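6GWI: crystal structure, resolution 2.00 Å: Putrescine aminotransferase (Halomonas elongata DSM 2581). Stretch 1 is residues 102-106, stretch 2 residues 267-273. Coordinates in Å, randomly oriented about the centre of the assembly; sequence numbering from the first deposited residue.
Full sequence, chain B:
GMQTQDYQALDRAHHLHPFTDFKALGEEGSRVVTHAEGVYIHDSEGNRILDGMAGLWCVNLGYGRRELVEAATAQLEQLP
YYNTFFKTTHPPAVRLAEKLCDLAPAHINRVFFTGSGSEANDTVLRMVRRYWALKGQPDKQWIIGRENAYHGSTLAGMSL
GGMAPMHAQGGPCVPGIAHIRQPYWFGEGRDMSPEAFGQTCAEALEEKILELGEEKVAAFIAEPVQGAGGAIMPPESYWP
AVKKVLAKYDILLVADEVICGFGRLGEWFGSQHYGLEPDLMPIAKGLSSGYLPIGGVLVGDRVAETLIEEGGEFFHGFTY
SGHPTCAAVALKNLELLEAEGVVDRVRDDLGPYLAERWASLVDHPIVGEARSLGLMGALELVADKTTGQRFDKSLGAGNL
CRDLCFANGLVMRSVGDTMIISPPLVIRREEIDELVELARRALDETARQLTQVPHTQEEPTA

Stretch 1, residues 102-106: DLAPA
Stretch 2 (267-273) EWFGSQH

How do the two backbones lie against each other? Residues 102-103 are the end of a helix that begins earlier in the chain (Asp102 phi/psi -67/-31, Leu103 -84/-20). Ala104 (-71/160) is the first residue to leave helical values, and Pro105 (-60/171) and Ala106 (-61/148) continue extended. In the other stretch, Glu267 (-135/163) is extended, Trp268 (-64/-27) bends, Phe269 (-146/139) extends again, and the chain from about 270 to 273 coils into a weakly bonded helix with phi from -52 to -73 and psi from -30 to -37. Gln272 N donates to Phe269 O at 2.9 Å, tying the start of the turn back to the extended residue before it. The register sets the CA of Leu103 7.2 Å from that of Trp268, Ala104 CA 7.7 Å from Phe269 CA, and Pro105 CA 7.4 Å from Gln272 CA, so both chains advance in the same order along the contact.

Which bump is the most deeply covered? Leu103, chi1 -65° (m) and chi2 166° (t), points toward the other stretch and loses 88 Å² to it. Its CD2 lies over one face of the Trp268 indole, 3.8 Å from CE2 and 3.9 Å from the centroid of the six-membered ring, 18° off the normal: a CH-pi contact. Trp268, at chi1 -75° (m) and chi2 101°, offers a broad flat wall, and a branched leucine can lay a methyl on it.

What meets the place where the helix gives way to loop? Phe269, chi1 -60° (m) and chi2 -80°, is buried and its CA-to-CB bond points toward the other stretch; its ring lies against Leu103 O, Ala104 and Pro105. Leu103 O meets its edge, near the ring plane, 3.5 Å from CE2. Ala104 CA comes within 3.7 Å of the same CE2. The CB of Ala104 points away, which leaves the backbone to make the closer approach. Pro105 adds its CD 4.0 Å from Phe269 CD2; its compact ring, puckered C-gamma exo, is a small apolar knob.

How does a polar side chain fit beside these apolar ones? Gln272, chi1 -67° (m), chi2 161° (t) and chi3 -25°, folds its amide back so that OE1 accepts a weak hydrogen bond from Phe269 N at 3.0 Å (129°). Its NE2 rests 3.7 Å from Pro105 CG and also 3.7 Å from Leu103 O, without a hydrogen bond. None crosses between the stretches; they bury 291 Å² between them, both sides summed, and the contact rests on packing and shape.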

# COMPACT_ATOMS: atom_id res chain seq x y z
N ASP B 102 1.04 10.31 21.23
CA ASP B 102 0.44 11.04 22.35
C ASP B 102 -1.07 10.81 22.42
O ASP B 102 -1.64 10.81 23.51
CB ASP B 102 0.75 12.53 22.23
CG ASP B 102 2.23 12.83 22.41
OD1 ASP B 102 3.01 11.89 22.67
OD2 ASP B 102 2.61 14.02 22.30
N LEU B 103 -1.72 10.58 21.27
CA LEU B 103 -3.15 10.31 21.27
C LEU B 103 -3.45 8.84 21.54
O LEU B 103 -4.57 8.52 21.95
CB LEU B 103 -3.77 10.71 19.93
CG LEU B 103 -3.77 12.20 19.56
CD1 LEU B 103 -4.10 12.37 18.09
CD2 LEU B 103 -4.76 12.96 20.43
N ALA B 104 -2.48 7.95 21.33
CA ALA B 104 -2.72 6.53 21.49
C ALA B 104 -2.92 6.18 22.96
O ALA B 104 -2.50 6.93 23.85
CB ALA B 104 -1.56 5.73 20.91
N PRO B 105 -3.54 5.04 23.25
CA PRO B 105 -3.67 4.59 24.64
C PRO B 105 -2.31 4.39 25.29
O PRO B 105 -1.26 4.41 24.65
CB PRO B 105 -4.43 3.27 24.52
CG PRO B 105 -5.15 3.36 23.24
CD PRO B 105 -4.26 4.15 22.32
N ALA B 106 -2.35 4.17 26.60
CA ALA B 106 -1.13 3.95 27.36
C ALA B 106 -0.41 2.71 26.86
O ALA B 106 -1.02 1.74 26.40
CB ALA B 106 -1.45 3.81 28.85
N GLU B 267 -14.52 8.21 20.01
CA GLU B 267 -13.24 8.12 20.68
C GLU B 267 -12.15 8.24 19.63
O GLU B 267 -12.39 8.05 18.44
CB GLU B 267 -13.08 6.79 21.43
CG GLU B 267 -14.30 6.36 22.24
CD GLU B 267 -14.50 7.19 23.49
OE1 GLU B 267 -13.51 7.78 23.97
OE2 GLU B 267 -15.64 7.24 23.98
N TRP B 268 -10.93 8.54 20.08
CA TRP B 268 -9.80 8.54 19.17
C TRP B 268 -9.54 7.14 18.62
O TRP B 268 -8.99 7.00 17.52
CB TRP B 268 -8.55 9.07 19.87
CG TRP B 268 -8.57 10.55 20.05
CD1 TRP B 268 -8.87 11.23 21.18
CD2 TRP B 268 -8.29 11.53 19.05
NE1 TRP B 268 -8.79 12.59 20.96
CE2 TRP B 268 -8.43 12.80 19.65
CE3 TRP B 268 -7.92 11.47 17.70
CZ2 TRP B 268 -8.23 13.98 18.96
CZ3 TRP B 268 -7.72 12.65 17.01
CH2 TRP B 268 -7.87 13.89 17.64
N PHE B 269 -9.91 6.11 19.37
CA PHE B 269 -9.75 4.74 18.92
C PHE B 269 -10.91 3.92 19.46
O PHE B 269 -11.32 4.11 20.60
CB PHE B 269 -8.40 4.17 19.36
CG PHE B 269 -7.22 4.93 18.83
CD1 PHE B 269 -6.78 4.73 17.54
CD2 PHE B 269 -6.59 5.88 19.61
CE1 PHE B 269 -5.71 5.44 17.04
CE2 PHE B 269 -5.52 6.60 19.12
CZ PHE B 269 -5.08 6.38 17.83
N GLY B 270 -11.44 3.02 18.63
CA GLY B 270 -12.49 2.14 19.09
C GLY B 270 -12.06 1.31 20.28
O GLY B 270 -12.88 1.00 21.15
N SER B 271 -10.78 0.94 20.34
CA SER B 271 -10.24 0.23 21.49
C SER B 271 -10.57 0.96 22.79
O SER B 271 -10.83 0.32 23.82
CB SER B 271 -8.73 0.08 21.35
OG SER B 271 -8.41 -0.86 20.34
N GLN B 272 -10.55 2.29 22.76
CA GLN B 272 -10.83 3.05 23.98
C GLN B 272 -12.30 3.00 24.35
O GLN B 272 -12.64 3.07 25.54
CB GLN B 272 -10.38 4.50 23.79
CG GLN B 272 -8.88 4.65 23.67
CD GLN B 272 -8.47 5.97 23.05
OE1 GLN B 272 -9.24 6.59 22.30
NE2 GLN B 272 -7.25 6.41 23.34
N HIS B 273 -13.19 2.85 23.37
CA HIS B 273 -14.61 2.75 23.68
C HIS B 273 -14.91 1.49 24.47
O HIS B 273 -15.80 1.49 25.33
CB HIS B 273 -15.44 2.76 22.39
CG HIS B 273 -16.92 2.66 22.62
ND1 HIS B 273 -17.61 1.47 22.53
CD2 HIS B 273 -17.84 3.60 22.93
CE1 HIS B 273 -18.89 1.68 22.78
NE2 HIS B 273 -19.05 2.97 23.02